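Local structure of mitochondrial enolase superfamily member 1 (Homo sapiens, 4A35) at residues T192-W197 with Y388-H393. The protein catalyses the magnesium-dependent dehydration of L-fuconate to 2-keto-3-deoxy-L-fuconate, a step in L-fucose breakdown. Sequence-based numbering, arbitrary orientation. Where two conformers were deposited one is given.
Sequences TTSCAW and YVDHLH
Ser194 and Asp390 meet tip to tip: in the conformer described here, the hydroxyl OG of Ser194, on a side chain short enough to meet the carboxylate closely, donates to Asp390 OD1 at 2.7 Å, arriving from above the carboxylate plane, 83° out of it. Asp390 reaches across because its CG is turned between the backbone N and the carbonyl carbon (chi1 59°). OD1 also accepts from a water that in turn accepts from Trp197 NE1 (2.9 Å), so a single oxygen takes two donors, holding the turn at Ser194 directly and Trp197 through the water. Threonine suits position 192 because its hydroxyl is the acceptor of an ST turn: OG1, anti to the backbone N (chi1 -174°), takes the N-H of Ser194, and a type I turn follows from Thr193 to Ala196. These loops leave the C-terminal ends of the parallel strands 188-192 and 386-388, the end where the active site of the enolase superfamily's barrel domain lies. The strand pairing finishes with Thr193 N bonding to Tyr388 O at 3.1 Å. The next residue, Val389, forks: CG2 packs on Thr193 CB (3.8 Å), while CG1 meets the indole edge at Trp197 CZ2 (3.9 Å), a branched side chain filling both places. Thr193 OG1 bonds to Glu387, which probably binds the substrate. On the other strand's loop, His393 NE2 donates to Val389 O at 2.8 Å, while its ND1 is bonded to Glu364, which fixes the ring's rotation.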
loop_
_atom_site.group_PDB
_atom_site.type_symbol
_atom_site.label_atom_id
_atom_site.label_comp_id
_atom_site.label_asym_id
_atom_site.label_seq_id
_atom_site.Cartn_x
_atom_site.Cartn_y
_atom_site.Cartn_z
ATOM N N THR A 192 14.308 16.800 19.044
ATOM C CA THR A 192 15.112 16.996 17.862
ATOM C C THR A 192 15.664 15.643 17.271
ATOM O O THR A 192 16.132 14.770 17.989
ATOM C CB THR A 192 16.259 17.997 18.092
ATOM O OG1 THR A 192 16.882 18.193 16.829
ATOM C CG2 THR A 192 17.296 17.523 19.181
ATOM N N THR A 193 15.659 15.559 15.940
ATOM C CA THR A 193 16.222 14.417 15.196
ATOM C C THR A 193 17.554 14.899 14.539
ATOM O O THR A 193 18.184 14.155 13.795
ATOM C CB THR A 193 15.154 13.860 14.245
ATOM O OG1 THR A 193 14.099 13.399 15.089
ATOM C CG2 THR A 193 15.646 12.616 13.392
ATOM N N SER A 194 17.982 16.128 14.837
ATOM C CA SER A 194 19.174 16.679 14.189
ATOM C C SER A 194 20.520 15.982 14.578
ATOM O O SER A 194 21.497 16.160 13.854
ATOM C CB SER A 194 19.250 18.186 14.409
ATOM O OG SER A 194 18.141 18.791 13.759
ATOM N N CYS A 195 20.581 15.165 15.649
ATOM C CA CYS A 195 21.823 14.421 16.004
ATOM C C CYS A 195 21.670 12.926 15.645
ATOM O O CYS A 195 22.516 12.093 16.024
ATOM C CB CYS A 195 22.133 14.578 17.496
ATOM S SG CYS A 195 22.198 16.301 18.069
ATOM N N ALA A 196 20.545 12.566 14.997
ATOM C CA ALA A 196 20.183 11.169 14.797
ATOM C C ALA A 196 20.899 10.426 13.683
ATOM O O ALA A 196 20.953 9.193 13.741
ATOM C CB ALA A 196 18.666 11.068 14.505
ATOM N N TRP A 197 21.341 11.132 12.658
ATOM C CA TRP A 197 21.691 10.539 11.363
ATOM C C TRP A 197 22.946 9.697 11.360
ATOM O O TRP A 197 23.842 9.872 12.200
ATOM C CB TRP A 197 21.718 11.617 10.249
ATOM C CG TRP A 197 20.517 12.542 10.305
ATOM C CD1 TRP A 197 20.507 13.869 10.641
ATOM C CD2 TRP A 197 19.140 12.185 10.044
ATOM N NE1 TRP A 197 19.214 14.374 10.549
ATOM C CE2 TRP A 197 18.359 13.356 10.211
ATOM C CE3 TRP A 197 18.493 10.987 9.641
ATOM C CZ2 TRP A 197 16.959 13.359 10.033
ATOM C CZ3 TRP A 197 17.126 11.019 9.374
ATOM C CH2 TRP A 197 16.370 12.182 9.608
ATOM N N TYR A 388 10.838 17.192 15.550
ATOM C CA TYR A 388 11.307 18.364 14.835
ATOM C C TYR A 388 12.649 18.046 14.127
ATOM O O TYR A 388 13.518 17.404 14.709
ATOM C CB TYR A 388 11.455 19.593 15.764
ATOM C CG TYR A 388 12.031 20.813 15.058
ATOM C CD1 TYR A 388 11.227 21.627 14.254
ATOM C CD2 TYR A 388 13.398 21.067 15.074
ATOM C CE1 TYR A 388 11.766 22.737 13.581
ATOM C CE2 TYR A 388 13.945 22.150 14.390
ATOM C CZ TYR A 388 13.129 22.975 13.639
ATOM O OH TYR A 388 13.693 24.039 12.985
ATOM N N VAL A 389 12.810 18.514 12.888
ATOM C CA VAL A 389 14.084 18.411 12.157
ATOM C C VAL A 389 14.373 19.811 11.594
ATOM O O VAL A 389 13.445 20.521 11.200
ATOM C CB VAL A 389 14.147 17.274 11.082
ATOM C CG1 VAL A 389 15.597 16.978 10.676
ATOM C CG2 VAL A 389 13.491 15.983 11.602
ATOM N N ASP A 390 15.638 20.221 11.623
ATOM C CA ASP A 390 16.076 21.583 11.231
ATOM C C ASP A 390 16.261 21.843 9.703
ATOM O O ASP A 390 16.833 22.875 9.341
ATOM C CB ASP A 390 17.416 21.935 11.935
ATOM C CG ASP A 390 18.589 20.988 11.624
ATOM O OD1 ASP A 390 18.333 19.802 11.281
ATOM O OD2 ASP A 390 19.763 21.411 11.797
ATOM N N HIS A 391 15.725 20.947 8.863
ATOM C CA HIS A 391 15.811 20.983 7.396
ATOM C C HIS A 391 14.771 21.896 6.674
ATOM O O HIS A 391 13.577 21.773 6.962
ATOM C CB HIS A 391 15.589 19.538 6.850
ATOM C CG HIS A 391 16.796 18.641 6.773
ATOM N ND1 HIS A 391 17.429 18.160 7.922
ATOM C CD2 HIS A 391 17.361 18.059 5.688
ATOM C CE1 HIS A 391 18.376 17.347 7.492
ATOM N NE2 HIS A 391 18.371 17.251 6.151
ATOM N N LEU A 392 15.223 22.738 5.666
ATOM C CA LEU A 392 14.388 23.307 4.592
ATOM C C LEU A 392 13.204 24.217 4.919
ATOM O O LEU A 392 12.405 24.546 4.012
ATOM C CB LEU A 392 13.835 22.101 3.765
ATOM C CG LEU A 392 14.892 21.069 3.232
ATOM C CD1 LEU A 392 14.194 19.848 2.553
ATOM C CD2 LEU A 392 15.936 21.750 2.312
ATOM N N HIS A 393 13.096 24.665 6.147
ATOM C CA HIS A 393 12.033 25.598 6.540
ATOM C C HIS A 393 12.109 26.939 5.785
ATOM O O HIS A 393 11.063 27.551 5.578
ATOM C CB HIS A 393 12.068 25.868 8.054
ATOM C CG HIS A 393 12.004 24.606 8.856
ATOM N ND1 HIS A 393 10.838 23.859 8.936
ATOM C CD2 HIS A 393 13.005 23.922 9.464
ATOM C CE1 HIS A 393 11.149 22.778 9.639
ATOM N NE2 HIS A 393 12.443 22.782 9.992
HETATM O O HOH W 1 19.296 17.223 10.665
#